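Local coordinates for extracellular solute-binding protein, family 1 (Bifidobacterium longum subsp. infantis ATCC 15697, PDB 3OMB) that probably captures carbohydrate outside the cell for an ABC transporter, and binds a magnesium ion in a metal-binding loop, at residues Leu192-Phe195 / Lys196-Pro200; Ala361-Asp364 / Ala365-Leu369. All coordinates share one frame; numbering follows the deposited sequence. Where two conformers were deposited one is given.

Overall arrangement
Both contacts are local turns at helix ends, one where helix 185-197 runs out and one where helix 363-373 begins. They lie in different lobes of a fold whose two lobes fit a solute-binding protein. Contact 1 packs by strand 209-211, at the edge of one four-stranded sheet, whereas contact 2 sits by strand 41-48 of the other. Their centres are 63 Å apart on opposite sides of the chain's centre, and their nearest atoms are still about 49 Å from each other. Contact 1 leads into the magnesium site, to which it supplies Asp199. Contact 2 lies away from that site and joins its helix to the neighbouring sheet and loops.

Contact 1: Leu192-Phe195 / Lys196-Pro200; sequences LKAF and KTQDP. With MG (magnesium ion), chain B.
Lys196 N returns to Leu192 O at 2.9 Å in the last turn of helix 185-197, which leads into a magnesium loop whose ligand spacing resembles that of an EF-hand. The side chain of Lys196 heads away from the turn: it bends at chi2 (78°), and NZ is hydrogen-bonded to the carbonyl of Gly278. At Thr197 the helix begins to end. Its N-H bonds to Lys193 O at 3.1 Å and makes a weak hydrogen bond to Ala194 O. That same carbonyl takes a firmer bond from Gln198 N, at 3.0 Å, so two successive N-H groups converge on one oxygen where the chain leaves helical geometry. Gln198 keeps CG beside its backbone N (chi1 -69°), and the extended chain runs back along the helix until NE2 lies 3.8 Å from Ala194 CB. Asp199 then takes a positive phi, and its side chain points away from the helix end, toward the metal. Its OD1 binds magnesium at 2.1 Å, while OD2 receives the N-H of Gly204, a second grip that would fix the carboxylate's rotation. Asn201, Asn203, Asp207 and Glu208 complete the site with their side chains and Gln205 with its backbone oxygen. Pro200 folds back on the helix end, with CD 3.4 Å from Phe195 O and the pyrrolidine crossing the Phe195 side chain at about a right angle. Trp173 of helix 171-177 touches this proline and also meets the Phe195 ring edge-to-face. With an alanine here, CG and CD would be gone, and a gap would probably open beside Phe195, with the chain between helix and metal loop less restrained. The ring contact itself is slight, an oblique approach of Pro200 CG to Phe195 CD1 at 4.2 Å.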
loop_
_atom_site.group_PDB
_atom_site.type_symbol
_atom_site.label_atom_id
_atom_site.label_comp_id
_atom_site.label_asym_id
_atom_site.label_seq_id
_atom_site.Cartn_x
_atom_site.Cartn_y
_atom_site.Cartn_z
ATOM N N LEU A 192 -10.707 -18.463 -19.328
ATOM C CA LEU A 192 -11.815 -18.356 -18.372
ATOM C C LEU A 192 -13.050 -19.153 -18.805
ATOM O O LEU A 192 -13.763 -19.684 -17.953
ATOM C CB LEU A 192 -12.200 -16.893 -18.086
ATOM C CG LEU A 192 -11.055 -16.043 -17.555
ATOM C CD1 LEU A 192 -11.401 -14.547 -17.603
ATOM C CD2 LEU A 192 -10.671 -16.529 -16.155
ATOM N N LYS A 193 -13.322 -19.206 -20.113
ATOM C CA LYS A 193 -14.460 -19.990 -20.594
ATOM C C LYS A 193 -14.231 -21.466 -20.325
ATOM O O LYS A 193 -15.165 -22.164 -19.960
ATOM C CB LYS A 193 -14.743 -19.752 -22.081
ATOM C CG LYS A 193 -15.216 -18.345 -22.401
ATOM C CD LYS A 193 -15.352 -18.170 -23.917
ATOM C CE LYS A 193 -15.877 -16.786 -24.265
ATOM N NZ LYS A 193 -16.283 -16.750 -25.708
ATOM N N ALA A 194 -12.990 -21.931 -20.502
ATOM C CA ALA A 194 -12.592 -23.302 -20.113
ATOM C C ALA A 194 -12.734 -23.560 -18.595
ATOM O O ALA A 194 -13.311 -24.575 -18.199
ATOM C CB ALA A 194 -11.175 -23.629 -20.607
ATOM N N PHE A 195 -12.272 -22.644 -17.749
ATOM C CA PHE A 195 -12.556 -22.773 -16.301
ATOM C C PHE A 195 -14.061 -22.880 -15.995
ATOM O O PHE A 195 -14.482 -23.621 -15.101
ATOM C CB PHE A 195 -11.981 -21.613 -15.478
ATOM C CG PHE A 195 -10.471 -21.550 -15.457
ATOM C CD1 PHE A 195 -9.690 -22.635 -15.905
ATOM C CD2 PHE A 195 -9.827 -20.407 -14.943
ATOM C CE1 PHE A 195 -8.292 -22.579 -15.859
ATOM C CE2 PHE A 195 -8.433 -20.324 -14.909
ATOM C CZ PHE A 195 -7.660 -21.432 -15.356
ATOM N N LYS A 196 -14.855 -22.106 -16.722
ATOM C CA LYS A 196 -16.299 -22.042 -16.519
ATOM C C LYS A 196 -16.978 -23.379 -16.812
ATOM O O LYS A 196 -17.780 -23.843 -15.985
ATOM C CB LYS A 196 -16.886 -20.919 -17.404
ATOM C CG LYS A 196 -18.409 -20.769 -17.439
ATOM C CD LYS A 196 -18.895 -20.065 -16.201
ATOM C CE LYS A 196 -20.425 -19.814 -16.234
ATOM N NZ LYS A 196 -20.784 -19.126 -14.972
ATOM N N THR A 197 -16.608 -24.012 -17.928
ATOM C CA THR A 197 -17.387 -25.110 -18.511
ATOM C C THR A 197 -16.768 -26.517 -18.431
ATOM O O THR A 197 -17.457 -27.514 -18.663
ATOM C CB THR A 197 -17.709 -24.827 -19.992
ATOM O OG1 THR A 197 -18.490 -25.898 -20.516
ATOM C CG2 THR A 197 -16.436 -24.746 -20.802
ATOM N N GLN A 198 -15.480 -26.604 -18.120
ATOM C CA GLN A 198 -14.790 -27.905 -18.148
ATOM C C GLN A 198 -14.486 -28.504 -16.775
ATOM O O GLN A 198 -13.657 -29.402 -16.650
ATOM C CB GLN A 198 -13.541 -27.806 -19.024
ATOM C CG GLN A 198 -13.865 -27.635 -20.536
ATOM C CD GLN A 198 -12.608 -27.373 -21.358
ATOM O OE1 GLN A 198 -11.524 -27.865 -21.035
ATOM N NE2 GLN A 198 -12.742 -26.566 -22.413
ATOM N N ASP A 199 -15.176 -28.009 -15.749
ATOM C CA ASP A 199 -15.048 -28.561 -14.402
ATOM C C ASP A 199 -13.595 -28.880 -13.930
ATOM O O ASP A 199 -13.310 -30.018 -13.526
ATOM C CB ASP A 199 -15.953 -29.812 -14.263
ATOM C CG ASP A 199 -16.030 -30.312 -12.825
ATOM O OD1 ASP A 199 -16.074 -29.484 -11.865
ATOM O OD2 ASP A 199 -16.040 -31.536 -12.659
ATOM N N PRO A 200 -12.681 -27.883 -13.948
ATOM C CA PRO A 200 -11.283 -28.221 -13.630
ATOM C C PRO A 200 -11.011 -28.647 -12.196
ATOM O O PRO A 200 -9.978 -29.279 -11.958
ATOM C CB PRO A 200 -10.499 -26.922 -13.973
ATOM C CG PRO A 200 -11.500 -25.831 -13.890
ATOM C CD PRO A 200 -12.817 -26.479 -14.376
HETATM MG MG MG B . -16.455 -27.978 -10.423
#

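Contact 2: Ala361-Asp364 / Ala365-Leu369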
loop_
_atom_site.group_PDB
_atom_site.type_symbol
_atom_site.label_atom_id
_atom_site.label_comp_id
_atom_site.label_asym_id
_atom_site.label_seq_id
_atom_site.Cartn_x
_atom_site.Cartn_y
_atom_site.Cartn_z
ATOM N N ALA A 361 8.166 19.125 25.783
ATOM C CA ALA A 361 8.728 19.531 27.077
ATOM C C ALA A 361 10.243 19.314 27.134
ATOM O O ALA A 361 10.993 20.219 27.478
ATOM C CB ALA A 361 8.033 18.784 28.213
ATOM N N ASN A 362 10.671 18.109 26.770
ATOM C CA ASN A 362 12.078 17.750 26.707
ATOM C C ASN A 362 12.500 17.446 25.251
ATOM O O ASN A 362 12.527 16.286 24.833
ATOM C CB ASN A 362 12.330 16.534 27.604
ATOM C CG ASN A 362 11.817 16.735 29.028
ATOM O OD1 ASN A 362 12.376 17.528 29.790
ATOM N ND2 ASN A 362 10.756 16.007 29.397
ATOM N N LYS A 363 12.833 18.490 24.489
ATOM C CA LYS A 363 13.121 18.328 23.056
ATOM C C LYS A 363 14.310 17.395 22.732
ATOM O O LYS A 363 14.203 16.544 21.841
ATOM C CB LYS A 363 13.280 19.685 22.363
ATOM C CG LYS A 363 13.169 19.603 20.864
ATOM C CD LYS A 363 12.918 20.976 20.283
ATOM C CE LYS A 363 13.894 21.256 19.141
ATOM N NZ LYS A 363 13.951 22.715 18.802
ATOM N N ASP A 364 15.427 17.553 23.442
ATOM C CA ASP A 364 16.575 16.663 23.246
ATOM C C ASP A 364 16.240 15.189 23.513
ATOM O O ASP A 364 16.652 14.321 22.760
ATOM C CB ASP A 364 17.764 17.083 24.100
ATOM C CG ASP A 364 18.485 18.319 23.549
ATOM O OD1 ASP A 364 18.041 18.903 22.524
ATOM O OD2 ASP A 364 19.513 18.704 24.158
ATOM N N ALA A 365 15.495 14.910 24.581
ATOM C CA ALA A 365 15.059 13.523 24.832
ATOM C C ALA A 365 14.161 13.017 23.691
ATOM O O ALA A 365 14.313 11.890 23.238
ATOM C CB ALA A 365 14.370 13.395 26.167
ATOM N N ALA A 366 13.261 13.868 23.198
ATOM C CA ALA A 366 12.400 13.490 22.081
ATOM C C ALA A 366 13.253 13.051 20.895
ATOM O O ALA A 366 12.988 11.996 20.297
ATOM C CB ALA A 366 11.471 14.639 21.687
ATOM N N LEU A 367 14.277 13.853 20.570
ATOM C CA LEU A 367 15.142 13.571 19.420
ATOM C C LEU A 367 15.959 12.315 19.632
ATOM O O LEU A 367 16.164 11.532 18.706
ATOM C CB LEU A 367 16.051 14.752 19.073
ATOM C CG LEU A 367 15.328 15.961 18.441
ATOM C CD1 LEU A 367 16.123 17.268 18.605
ATOM C CD2 LEU A 367 14.990 15.728 16.982
ATOM N N LYS A 368 16.389 12.111 20.868
ATOM C CA LYS A 368 17.124 10.911 21.228
ATOM C C LYS A 368 16.242 9.660 21.061
ATOM O O LYS A 368 16.689 8.625 20.566
ATOM C CB LYS A 368 17.607 11.041 22.660
ATOM C CG LYS A 368 18.807 10.187 22.998
ATOM C CD LYS A 368 19.261 10.473 24.428
ATOM C CE LYS A 368 19.987 9.241 24.984
ATOM N NZ LYS A 368 20.283 9.351 26.448
ATOM N N LEU A 369 14.984 9.769 21.455
ATOM C CA LEU A 369 14.061 8.662 21.304
ATOM C C LEU A 369 13.841 8.358 19.809
ATOM O O LEU A 369 13.865 7.197 19.385
ATOM C CB LEU A 369 12.736 9.006 21.987
ATOM C CG LEU A 369 11.591 7.992 21.917
ATOM C CD1 LEU A 369 12.066 6.652 22.425
ATOM C CD2 LEU A 369 10.432 8.447 22.786
#
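Asn362 and Ala365 meet through their CB atoms, 4.0 Å apart, at the first turn of helix 363-373. Asn362 holds the N-cap position, yet its side chain makes no capping bond: CG stays beside the backbone N (chi1 -53°), and ND2 leads off to the carbonyls of Thr33 and Ile41. Pro40 touches both Asn362 and Ala365, and Val42 of strand 41-48 also packs on Ala365, so this flank of the turn faces strand 41-48, an inner strand of its sheet, and the loop before it. The cap's backbone does join the helix, since Asn362 O accepts the N-H of Ala366 at 3.0 Å in a nearly straight bond (160°).

Lys363 and Leu367 lie on another flank. Leu367 packs beside the carbonyl that its own N-H binds: CG is 3.6 Å from Lys363 O, and CD1 makes only a loose approach to the stem of Lys363, 4.4 Å from its CG. Beyond that stem, Lys363 NZ forms a salt bridge with Glu116, while Leu367 packs on Leu118, so this pair ties the helix start to the loop holding both. Asp364 and Lys368 follow one another one turn apart without meeting by their charged ends. Lys368 extends with CG anti to its N (chi1 -157°), carrying NZ to the carbonyl of Cys68; only its root stays close, with Lys368 CB 3.4 Å from Asp364 O.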